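Local atomic coordinates of putative NAD dependent dehydrogenase (Micromonospora echinospora, PDB entry 6NOR), a protein that binds NAD and is probably an oxidoreductase of the GFO/IDH/MocA family acting in the biosynthesis of the antibiotic gentamicin. Residues A[57-62]-A[73-78]; A[37-42]-A[111-116]; A[85-90]-A[322-327]. All blocks are in the same frame, centred on the assembly; numbering follows the deposited sequence.

Contact 1. Residues A[57-62]-A[73-78]; sequences RDERVG and VTTTLD. With NAD (nicotinamide-adenine-dinucleotide), chain G.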
loop_
_atom_site.group_PDB
_atom_site.type_symbol
_atom_site.label_atom_id
_atom_site.label_comp_id
_atom_site.label_asym_id
_atom_site.label_seq_id
_atom_site.Cartn_x
_atom_site.Cartn_y
_atom_site.Cartn_z
ATOM N N ARG A 57 26.555 -33.212 13.689
ATOM C CA ARG A 57 27.611 -34.013 13.081
ATOM C C ARG A 57 28.878 -33.174 12.947
ATOM O O ARG A 57 29.972 -33.688 13.116
ATOM C CB ARG A 57 27.179 -34.574 11.715
ATOM C CG ARG A 57 26.997 -33.539 10.616
ATOM C CD ARG A 57 26.954 -34.173 9.220
ATOM N NE ARG A 57 28.204 -34.852 8.895
ATOM C CZ ARG A 57 29.328 -34.235 8.547
ATOM N NH1 ARG A 57 29.377 -32.912 8.471
ATOM N NH2 ARG A 57 30.410 -34.944 8.277
ATOM N N ASP A 58 28.722 -31.885 12.649
ATOM C CA ASP A 58 29.852 -30.957 12.533
ATOM C C ASP A 58 30.165 -30.338 13.893
ATOM O O ASP A 58 29.411 -29.495 14.388
ATOM C CB ASP A 58 29.544 -29.872 11.498
ATOM C CG ASP A 58 30.638 -28.799 11.395
ATOM O OD1 ASP A 58 31.073 -28.237 12.422
ATOM O OD2 ASP A 58 31.056 -28.492 10.261
ATOM N N GLU A 59 31.293 -30.734 14.475
ATOM C CA GLU A 59 31.627 -30.330 15.831
ATOM C C GLU A 59 31.876 -28.829 15.974
ATOM O O GLU A 59 31.508 -28.239 16.986
ATOM C CB GLU A 59 32.843 -31.101 16.335
ATOM C CG GLU A 59 33.124 -30.838 17.799
ATOM C CD GLU A 59 34.131 -31.792 18.388
ATOM O OE1 GLU A 59 34.157 -32.977 17.983
ATOM O OE2 GLU A 59 34.891 -31.352 19.273
ATOM N N ARG A 60 32.486 -28.211 14.968
ATOM C CA ARG A 60 32.721 -26.774 15.013
ATOM C C ARG A 60 31.416 -26.000 15.089
ATOM O O ARG A 60 31.272 -25.086 15.901
ATOM C CB ARG A 60 33.516 -26.307 13.800
ATOM C CG ARG A 60 33.913 -24.842 13.866
ATOM C CD ARG A 60 33.325 -24.048 12.707
ATOM N NE ARG A 60 33.694 -24.617 11.413
ATOM C CZ ARG A 60 34.857 -24.395 10.805
ATOM N NH1 ARG A 60 35.768 -23.619 11.378
ATOM N NH2 ARG A 60 35.114 -24.952 9.629
ATOM N N VAL A 61 30.468 -26.370 14.236
ATOM C CA VAL A 61 29.149 -25.746 14.229
ATOM C C VAL A 61 28.406 -26.015 15.531
ATOM O O VAL A 61 27.825 -25.114 16.132
ATOM C CB VAL A 61 28.305 -26.242 13.040
ATOM C CG1 VAL A 61 26.831 -25.919 13.244
ATOM C CG2 VAL A 61 28.822 -25.628 11.757
ATOM N N GLY A 62 28.443 -27.262 15.968
ATOM C CA GLY A 62 27.842 -27.634 17.225
ATOM C C GLY A 62 28.452 -26.857 18.373
ATOM O O GLY A 62 27.741 -26.356 19.243
ATOM N N VAL A 73 28.367 -29.844 23.982
ATOM C CA VAL A 73 28.300 -30.192 22.579
ATOM C C VAL A 73 28.694 -31.646 22.377
ATOM O O VAL A 73 29.580 -32.148 23.056
ATOM C CB VAL A 73 29.195 -29.269 21.739
ATOM C CG1 VAL A 73 30.569 -29.155 22.355
ATOM C CG2 VAL A 73 29.275 -29.747 20.304
ATOM N N THR A 74 28.008 -32.325 21.462
ATOM C CA THR A 74 28.347 -33.698 21.112
ATOM C C THR A 74 28.022 -33.985 19.647
ATOM O O THR A 74 27.288 -33.244 19.010
ATOM C CB THR A 74 27.606 -34.714 21.987
ATOM O OG1 THR A 74 27.939 -36.039 21.557
ATOM C CG2 THR A 74 26.111 -34.537 21.853
ATOM N N THR A 75 28.580 -35.070 19.130
ATOM C CA THR A 75 28.324 -35.487 17.768
ATOM C C THR A 75 27.488 -36.747 17.789
ATOM O O THR A 75 27.091 -37.257 16.756
ATOM C CB THR A 75 29.627 -35.733 16.989
ATOM O OG1 THR A 75 30.427 -36.677 17.699
ATOM C CG2 THR A 75 30.411 -34.451 16.854
ATOM N N THR A 76 27.190 -37.223 18.984
ATOM C CA THR A 76 26.459 -38.466 19.171
ATOM C C THR A 76 25.155 -38.210 19.888
ATOM O O THR A 76 25.154 -37.838 21.053
ATOM C CB THR A 76 27.271 -39.484 20.009
ATOM O OG1 THR A 76 28.600 -39.588 19.498
ATOM C CG2 THR A 76 26.611 -40.841 20.000
ATOM N N LEU A 77 24.047 -38.439 19.202
ATOM C CA LEU A 77 22.732 -38.302 19.803
ATOM C C LEU A 77 22.611 -39.100 21.103
ATOM O O LEU A 77 21.910 -38.703 22.026
ATOM C CB LEU A 77 21.649 -38.736 18.802
ATOM C CG LEU A 77 20.219 -38.631 19.324
ATOM C CD1 LEU A 77 19.893 -37.181 19.647
ATOM C CD2 LEU A 77 19.213 -39.198 18.334
ATOM N N ASP A 78 23.322 -40.218 21.182
ATOM C CA ASP A 78 23.209 -41.107 22.328
ATOM C C ASP A 78 23.806 -40.524 23.593
ATOM O O ASP A 78 23.368 -40.853 24.689
ATOM C CB ASP A 78 23.864 -42.451 22.019
ATOM C CG ASP A 78 22.884 -43.448 21.423
ATOM O OD1 ASP A 78 21.700 -43.423 21.826
ATOM O OD2 ASP A 78 23.291 -44.246 20.549
HETATM P PA NAD G . 21.062 -26.195 8.037
HETATM O O1A NAD G . 21.807 -26.818 6.832
HETATM O O2A NAD G . 21.354 -24.756 8.237
HETATM O O5B NAD G . 21.463 -26.967 9.343
HETATM C C5B NAD G . 21.403 -28.382 9.342
HETATM C C4B NAD G . 22.280 -28.839 10.538
HETATM O O4B NAD G . 22.076 -30.095 10.815
HETATM C C3B NAD G . 23.736 -28.731 10.148
HETATM O O3B NAD G . 24.400 -28.098 11.158
HETATM C C2B NAD G . 24.206 -30.205 10.010
HETATM O O2B NAD G . 25.634 -30.278 10.365
HETATM C C1B NAD G . 23.507 -30.785 10.900
HETATM N N9A NAD G . 23.283 -32.195 10.639
HETATM C C8A NAD G . 23.154 -32.853 9.469
HETATM N N7A NAD G . 22.908 -34.155 9.754
HETATM C C5A NAD G . 22.890 -34.297 11.081
HETATM C C6A NAD G . 22.704 -35.382 11.886
HETATM N N6A NAD G . 22.466 -36.680 11.494
HETATM N N1A NAD G . 22.719 -35.245 13.203
HETATM C C2A NAD G . 22.947 -34.030 13.761
HETATM N N3A NAD G . 23.142 -32.954 12.961
HETATM C C4A NAD G . 23.109 -33.083 11.630
HETATM O O3 NAD G . 19.546 -26.422 7.798
HETATM P PN NAD G . 18.321 -25.657 8.470
HETATM O O1N NAD G . 18.528 -25.300 9.906
HETATM O O2N NAD G . 17.979 -24.426 7.647
HETATM O O5D NAD G . 17.111 -26.663 8.391
HETATM C C5D NAD G . 16.987 -27.724 9.318
HETATM C C4D NAD G . 15.503 -28.132 9.424
HETATM O O4D NAD G . 14.736 -27.136 9.765
HETATM C C3D NAD G . 14.971 -28.596 8.035
HETATM O O3D NAD G . 14.183 -29.630 8.211
HETATM C C2D NAD G . 14.223 -27.359 7.493
HETATM O O2D NAD G . 13.177 -27.796 6.526
HETATM C C1D NAD G . 13.710 -26.822 8.564
HETATM N N1N NAD G . 13.534 -25.406 8.441
HETATM C C2N NAD G . 12.379 -24.834 8.962
HETATM C C3N NAD G . 12.152 -23.459 8.871
HETATM C C7N NAD G . 10.838 -22.911 9.453
HETATM O O7N NAD G . 10.561 -21.776 9.324
HETATM N N7N NAD G . 9.949 -23.798 10.120
HETATM C C4N NAD G . 13.057 -22.626 8.254
HETATM C C5N NAD G . 14.224 -23.191 7.737
HETATM C C6N NAD G . 14.456 -24.589 7.831
#
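The adenosine end of the NAD pocket, in the second beta-alpha-beta unit of the Rossmann fold, is where Arg57 and Glu59 meet Thr75 and where Gly62 meets Val73. Residues 57-62 lead from strand 49-55 into helix 59-69, and residues 73-78 run from the end of edge strand 72-74 through a turn into helix 77-81. Across the pair the touches are made by methyl groups. Thr75 CG2 lies 3.8 Å from Arg57 O and reaches the CB of Glu59, whose extended chain crosses the threonine at a slant. Val73 holds CG2 anti to its own backbone N, which brings that methyl to 3.6 Å from Gly62 C, against the bare backbone of the first helical turn. Asp58 caps this turn: Val61 N donates to its OD1 over 2.7 Å from above the carboxylate plane. Asp56, preceding Arg57, is hydrogen-bonded through OD1 to both Asp58 N and the cofactor. Arg57 leaves the backbone away from 73-78, and its chain runs along the NAD, with CG 3.5 Å from the ribose oxygen O2B and CD beside the adenine atoms C8A and N7A. On the other segment, Thr74 OG1 accepts from Thr76 N at 2.9 Å, an ST turn.

Contact 2. Residues A[37-42]-A[111-116]; sequences GVHAEV and NVLVEK. With NAD (nicotinamide-adenine-dinucleotide), chain G.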
loop_
_atom_site.group_PDB
_atom_site.type_symbol
_atom_site.label_atom_id
_atom_site.label_comp_id
_atom_site.label_asym_id
_atom_site.label_seq_id
_atom_site.Cartn_x
_atom_site.Cartn_y
_atom_site.Cartn_z
ATOM N N GLY A 37 19.628 -22.901 15.656
ATOM C CA GLY A 37 19.962 -21.650 16.317
ATOM C C GLY A 37 18.744 -20.824 16.722
ATOM O O GLY A 37 18.680 -20.309 17.831
ATOM N N VAL A 38 17.782 -20.686 15.817
ATOM C CA VAL A 38 16.549 -19.968 16.114
ATOM C C VAL A 38 15.839 -20.571 17.323
ATOM O O VAL A 38 15.383 -19.844 18.216
ATOM C CB VAL A 38 15.574 -19.976 14.917
ATOM C CG1 VAL A 38 14.244 -19.275 15.283
ATOM C CG2 VAL A 38 16.221 -19.325 13.705
ATOM N N HIS A 39 15.736 -21.898 17.341
ATOM C CA HIS A 39 15.051 -22.570 18.431
ATOM C C HIS A 39 15.821 -22.406 19.733
ATOM O O HIS A 39 15.229 -22.177 20.785
ATOM C CB HIS A 39 14.851 -24.053 18.130
ATOM C CG HIS A 39 13.738 -24.332 17.183
ATOM N ND1 HIS A 39 12.423 -24.073 17.492
ATOM C CD2 HIS A 39 13.732 -24.889 15.951
ATOM C CE1 HIS A 39 11.653 -24.443 16.488
ATOM N NE2 HIS A 39 12.423 -24.937 15.538
ATOM N N ALA A 40 17.137 -22.522 19.657
ATOM C CA ALA A 40 18.004 -22.305 20.816
ATOM C C ALA A 40 17.795 -20.916 21.395
ATOM O O ALA A 40 17.796 -20.737 22.614
ATOM C CB ALA A 40 19.471 -22.490 20.445
ATOM N N GLU A 41 17.617 -19.933 20.515
ATOM C CA GLU A 41 17.409 -18.566 20.971
ATOM C C GLU A 41 16.015 -18.400 21.547
ATOM O O GLU A 41 15.832 -17.716 22.540
ATOM C CB GLU A 41 17.644 -17.567 19.837
ATOM C CG GLU A 41 17.088 -16.194 20.133
ATOM C CD GLU A 41 17.870 -15.075 19.488
ATOM O OE1 GLU A 41 17.721 -13.917 19.946
ATOM O OE2 GLU A 41 18.623 -15.348 18.528
ATOM N N VAL A 42 15.024 -19.040 20.938
ATOM C CA VAL A 42 13.661 -18.946 21.442
ATOM C C VAL A 42 13.519 -19.696 22.761
ATOM O O VAL A 42 12.899 -19.212 23.691
ATOM C CB VAL A 42 12.636 -19.484 20.417
ATOM C CG1 VAL A 42 11.305 -19.701 21.056
ATOM C CG2 VAL A 42 12.503 -18.516 19.231
ATOM N N ASN A 111 10.166 -36.350 24.845
ATOM C CA ASN A 111 9.311 -35.500 24.029
ATOM C C ASN A 111 10.124 -34.913 22.894
ATOM O O ASN A 111 11.327 -34.719 23.036
ATOM C CB ASN A 111 8.703 -34.392 24.867
ATOM C CG ASN A 111 7.966 -34.919 26.060
ATOM O OD1 ASN A 111 6.773 -35.216 25.990
ATOM N ND2 ASN A 111 8.674 -35.045 27.173
ATOM N N VAL A 112 9.480 -34.639 21.767
ATOM C CA VAL A 112 10.226 -34.200 20.609
ATOM C C VAL A 112 9.443 -33.199 19.743
ATOM O O VAL A 112 8.258 -33.353 19.492
ATOM C CB VAL A 112 10.685 -35.430 19.761
ATOM C CG1 VAL A 112 9.524 -36.093 19.085
ATOM C CG2 VAL A 112 11.756 -35.033 18.749
ATOM N N LEU A 113 10.137 -32.140 19.345
ATOM C CA LEU A 113 9.663 -31.189 18.358
ATOM C C LEU A 113 10.491 -31.393 17.109
ATOM O O LEU A 113 11.692 -31.199 17.147
ATOM C CB LEU A 113 9.796 -29.750 18.867
ATOM C CG LEU A 113 9.677 -28.588 17.876
ATOM C CD1 LEU A 113 8.384 -28.664 17.103
ATOM C CD2 LEU A 113 9.768 -27.239 18.576
ATOM N N VAL A 114 9.846 -31.806 16.022
ATOM C CA VAL A 114 10.497 -32.005 14.729
ATOM C C VAL A 114 10.188 -30.874 13.776
ATOM O O VAL A 114 9.040 -30.533 13.579
ATOM C CB VAL A 114 10.049 -33.302 14.042
ATOM C CG1 VAL A 114 10.888 -33.553 12.802
ATOM C CG2 VAL A 114 10.123 -34.470 15.009
ATOM N N GLU A 115 11.217 -30.286 13.194
ATOM C CA GLU A 115 11.017 -29.286 12.193
ATOM C C GLU A 115 10.232 -29.826 10.995
ATOM O O GLU A 115 10.227 -31.014 10.724
ATOM C CB GLU A 115 12.347 -28.729 11.724
ATOM C CG GLU A 115 12.695 -27.405 12.337
ATOM C CD GLU A 115 11.598 -26.352 12.164
ATOM O OE1 GLU A 115 10.854 -26.385 11.157
ATOM O OE2 GLU A 115 11.491 -25.482 13.046
ATOM N N LYS A 116 9.543 -28.919 10.320
ATOM C CA LYS A 116 9.013 -29.108 8.980
ATOM C C LYS A 116 10.127 -29.520 8.002
ATOM O O LYS A 116 11.231 -29.001 8.071
ATOM C CB LYS A 116 8.362 -27.797 8.518
ATOM C CG LYS A 116 8.740 -27.463 7.102
ATOM C CD LYS A 116 9.111 -26.068 6.956
ATOM C CE LYS A 116 10.256 -25.863 5.989
ATOM N NZ LYS A 116 10.513 -24.393 5.902
HETATM P PA NAD G . 21.062 -26.195 8.037
HETATM O O1A NAD G . 21.807 -26.818 6.832
HETATM O O2A NAD G . 21.354 -24.756 8.237
HETATM O O5B NAD G . 21.463 -26.967 9.343
HETATM C C5B NAD G . 21.403 -28.382 9.342
HETATM C C4B NAD G . 22.280 -28.839 10.538
HETATM O O4B NAD G . 22.076 -30.095 10.815
HETATM C C3B NAD G . 23.736 -28.731 10.148
HETATM O O3B NAD G . 24.400 -28.098 11.158
HETATM C C2B NAD G . 24.206 -30.205 10.010
HETATM O O2B NAD G . 25.634 -30.278 10.365
HETATM C C1B NAD G . 23.507 -30.785 10.900
HETATM N N9A NAD G . 23.283 -32.195 10.639
HETATM C C8A NAD G . 23.154 -32.853 9.469
HETATM N N7A NAD G . 22.908 -34.155 9.754
HETATM C C5A NAD G . 22.890 -34.297 11.081
HETATM C C6A NAD G . 22.704 -35.382 11.886
HETATM N N6A NAD G . 22.466 -36.680 11.494
HETATM N N1A NAD G . 22.719 -35.245 13.203
HETATM C C2A NAD G . 22.947 -34.030 13.761
HETATM N N3A NAD G . 23.142 -32.954 12.961
HETATM C C4A NAD G . 23.109 -33.083 11.630
HETATM O O3 NAD G . 19.546 -26.422 7.798
HETATM P PN NAD G . 18.321 -25.657 8.470
HETATM O O1N NAD G . 18.528 -25.300 9.906
HETATM O O2N NAD G . 17.979 -24.426 7.647
HETATM O O5D NAD G . 17.111 -26.663 8.391
HETATM C C5D NAD G . 16.987 -27.724 9.318
HETATM C C4D NAD G . 15.503 -28.132 9.424
HETATM O O4D NAD G . 14.736 -27.136 9.765
HETATM C C3D NAD G . 14.971 -28.596 8.035
HETATM O O3D NAD G . 14.183 -29.630 8.211
HETATM C C2D NAD G . 14.223 -27.359 7.493
HETATM O O2D NAD G . 13.177 -27.796 6.526
HETATM C C1D NAD G . 13.710 -26.822 8.564
HETATM N N1N NAD G . 13.534 -25.406 8.441
HETATM C C2N NAD G . 12.379 -24.834 8.962
HETATM C C3N NAD G . 12.152 -23.459 8.871
HETATM C C7N NAD G . 10.838 -22.911 9.453
HETATM O O7N NAD G . 10.561 -21.776 9.324
HETATM N N7N NAD G . 9.949 -23.798 10.120
HETATM C C4N NAD G . 13.057 -22.626 8.254
HETATM C C5N NAD G . 14.224 -23.191 7.737
HETATM C C6N NAD G . 14.456 -24.589 7.831
#
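His39, on helix 34-44, and Glu115, in residues 111-116, are the closest backbone pair, yet their CA atoms stand 10.0 Å apart, and side chains bridge the distance. The side chain of His39 leaves the helix toward 111-116, and its NE2 donates to Glu115 OE2 over 2.7 Å. The bond is nearly straight, at 166°, and OE2 lies close to the ring plane, receiving the proton on its anti lone pair while the carboxylate is turned 38° against the imidazole. Leu113, two residues earlier, brings CD2 to 4.0 Å from His39 CE1, adding an apolar neighbour to the ring. At its other nitrogen, ND1, the histidine is bonded to Asp317 of helix 313-326. With both nitrogens engaged the ring's rotation is fixed.

This is the nicotinamide end of the Rossmann-fold cofactor site, and the sequence Glu115-Lys116 is that of the EKP motif of GFO/IDH/MocA enzymes. The bend of Glu115 at chi2 (-54°) sets its carboxylate between protein and cofactor: OE2 faces His39, while OE1 accepts from the carboxamide nitrogen N7N of NAD at 2.9 Å. His39 is thus a second-shell residue that positions Glu115, which binds the carboxamide directly. Lys116 holds the adjoining ribose through its backbone, O accepting from the hydroxyl O2D of NAD at 2.8 Å. Its side chain runs on beside the nicotinamide, with NZ 3.5 Å from ring atom C3N of NAD.

Contact 3. Residues A[85-90]-A[322-327]; sequences TVRFVV and DAVLDG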
loop_
_atom_site.group_PDB
_atom_site.type_symbol
_atom_site.label_atom_id
_atom_site.label_comp_id
_atom_site.label_asym_id
_atom_site.label_seq_id
_atom_site.Cartn_x
_atom_site.Cartn_y
_atom_site.Cartn_z
ATOM N N THR A 85 18.406 -35.677 32.474
ATOM C CA THR A 85 17.731 -34.400 32.673
ATOM C C THR A 85 17.068 -33.916 31.376
ATOM O O THR A 85 16.131 -33.125 31.398
ATOM C CB THR A 85 18.697 -33.332 33.185
ATOM O OG1 THR A 85 19.559 -33.908 34.169
ATOM C CG2 THR A 85 17.933 -32.177 33.811
ATOM N N VAL A 86 17.549 -34.418 30.251
ATOM C CA VAL A 86 16.926 -34.143 28.971
ATOM C C VAL A 86 15.554 -34.818 28.857
ATOM O O VAL A 86 15.433 -36.031 28.972
ATOM C CB VAL A 86 17.813 -34.597 27.828
ATOM C CG1 VAL A 86 17.129 -34.323 26.508
ATOM C CG2 VAL A 86 19.140 -33.874 27.890
ATOM N N ARG A 87 14.519 -34.013 28.644
ATOM C CA ARG A 87 13.161 -34.531 28.535
ATOM C C ARG A 87 12.513 -34.076 27.230
ATOM O O ARG A 87 11.409 -34.498 26.878
ATOM C CB ARG A 87 12.323 -34.074 29.727
ATOM C CG ARG A 87 12.552 -34.891 31.009
ATOM C CD ARG A 87 11.814 -34.247 32.174
ATOM N NE ARG A 87 10.369 -34.177 31.954
ATOM C CZ ARG A 87 9.580 -33.240 32.474
ATOM N NH1 ARG A 87 10.099 -32.284 33.241
ATOM N NH2 ARG A 87 8.275 -33.251 32.216
ATOM N N PHE A 88 13.213 -33.207 26.516
ATOM C CA PHE A 88 12.648 -32.563 25.363
ATOM C C PHE A 88 13.734 -32.337 24.327
ATOM O O PHE A 88 14.767 -31.750 24.610
ATOM C CB PHE A 88 11.983 -31.252 25.777
ATOM C CG PHE A 88 11.474 -30.423 24.629
ATOM C CD1 PHE A 88 10.604 -30.953 23.702
ATOM C CD2 PHE A 88 11.869 -29.103 24.489
ATOM C CE1 PHE A 88 10.130 -30.187 22.648
ATOM C CE2 PHE A 88 11.399 -28.320 23.439
ATOM C CZ PHE A 88 10.523 -28.866 22.516
ATOM N N VAL A 89 13.497 -32.832 23.126
ATOM C CA VAL A 89 14.481 -32.752 22.069
ATOM C C VAL A 89 13.900 -32.041 20.850
ATOM O O VAL A 89 12.801 -32.348 20.407
ATOM C CB VAL A 89 14.970 -34.151 21.658
ATOM C CG1 VAL A 89 16.061 -34.043 20.604
ATOM C CG2 VAL A 89 15.452 -34.924 22.881
ATOM N N VAL A 90 14.644 -31.064 20.347
ATOM C CA VAL A 90 14.330 -30.358 19.123
ATOM C C VAL A 90 15.174 -30.923 17.986
ATOM O O VAL A 90 16.405 -30.961 18.072
ATOM C CB VAL A 90 14.595 -28.841 19.250
ATOM C CG1 VAL A 90 14.344 -28.142 17.907
ATOM C CG2 VAL A 90 13.701 -28.245 20.287
ATOM N N ASP A 322 4.576 -25.763 27.040
ATOM C CA ASP A 322 3.386 -25.878 27.872
ATOM C C ASP A 322 2.785 -27.281 27.784
ATOM O O ASP A 322 2.250 -27.779 28.760
ATOM C CB ASP A 322 2.315 -24.848 27.482
ATOM C CG ASP A 322 2.736 -23.402 27.770
ATOM O OD1 ASP A 322 3.682 -23.170 28.564
ATOM O OD2 ASP A 322 2.105 -22.489 27.193
ATOM N N ALA A 323 2.860 -27.913 26.615
ATOM C CA ALA A 323 2.305 -29.250 26.443
ATOM C C ALA A 323 3.108 -30.284 27.230
ATOM O O ALA A 323 2.544 -31.144 27.874
ATOM C CB ALA A 323 2.256 -29.639 24.969
ATOM N N VAL A 324 4.427 -30.186 27.171
ATOM C CA VAL A 324 5.288 -31.110 27.892
ATOM C C VAL A 324 5.208 -30.933 29.417
ATOM O O VAL A 324 5.018 -31.899 30.143
ATOM C CB VAL A 324 6.748 -30.957 27.452
ATOM C CG1 VAL A 324 7.668 -31.678 28.417
ATOM C CG2 VAL A 324 6.918 -31.482 26.047
ATOM N N LEU A 325 5.330 -29.694 29.885
ATOM C CA LEU A 325 5.404 -29.395 31.312
ATOM C C LEU A 325 4.064 -29.395 32.037
ATOM O O LEU A 325 3.987 -29.784 33.205
ATOM C CB LEU A 325 6.071 -28.037 31.525
ATOM C CG LEU A 325 7.588 -28.031 31.362
ATOM C CD1 LEU A 325 8.155 -26.665 31.650
ATOM C CD2 LEU A 325 8.177 -29.054 32.298
ATOM N N ASP A 326 3.017 -28.945 31.355
ATOM C CA ASP A 326 1.721 -28.728 31.999
ATOM C C ASP A 326 0.610 -29.534 31.349
ATOM O O ASP A 326 -0.558 -29.341 31.667
ATOM C CB ASP A 326 1.333 -27.240 31.974
ATOM C CG ASP A 326 2.388 -26.340 32.603
ATOM O OD1 ASP A 326 2.925 -26.710 33.670
ATOM O OD2 ASP A 326 2.673 -25.260 32.033
ATOM N N GLY A 327 0.964 -30.416 30.422
ATOM C CA GLY A 327 -0.033 -31.218 29.729
ATOM C C GLY A 327 -1.090 -30.426 28.967
ATOM O O GLY A 327 -2.141 -30.954 28.620
#
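Arg87 and Phe88 both direct their side chains from strand 86-91 toward helix 313-326, where Val324 and Leu325 receive them. The strand belongs to the parallel sheet of the Rossmann fold; the helix comes from far later in the chain and packs over one face of that sheet, nearly antiparallel to the strand, with short-segment axes at 170° and 10.0 Å apart. Val324 sits centrally and divides its two methyls. CG2, anti to the carbonyl carbon, turns to the phenyl ring and comes within 4.4 Å of Phe88 CD1, a loose apolar contact. CG1 turns instead to the guanidinium. Arg87 and Val324 run past one another in opposite directions, leaving Arg87 NH2 4.2 Å from Val324 CG1 and 4.1 Å from Val324 O, too far for a hydrogen bond. Against Leu325 the arginine lies at about a right angle, and the leucine offers the tip of one branch.

Further in, Phe88 is embraced by Leu25 and Val27 on one neighbouring strand and by Asn111 and Leu113 on the other, so that Val324 meets a ring already set into the sheet. Arg87 is the solvent-facing member; the bend of its chain at chi3 (60°) carries the guanidinium to Val324 and Leu325, where NH1 lies 3.9 Å from Leu325 CD2.

All three contacts reach the six-stranded parallel sheet of the Rossmann fold. Contact 1 stands at its 72-74 edge, while strands 111-114 of contact 2 and 86-91 of contact 3 are neighbours within it. Contacts 2 and 3 therefore touch, their centres about 12 Å apart, with Leu113 N and Val89 O probably hydrogen-bonded. Contacts 1 and 2 lie about 16 Å apart between centres and meet opposite ends of the same NAD, adenosine and nicotinamide. Along the chain, contact 1 is nested within the loop closed by contact 2, whereas contact 3 crosses contact 2 by recruiting helix 313-326. That helix also packs on residues 111-116, so one late helix covers both neighbouring strands.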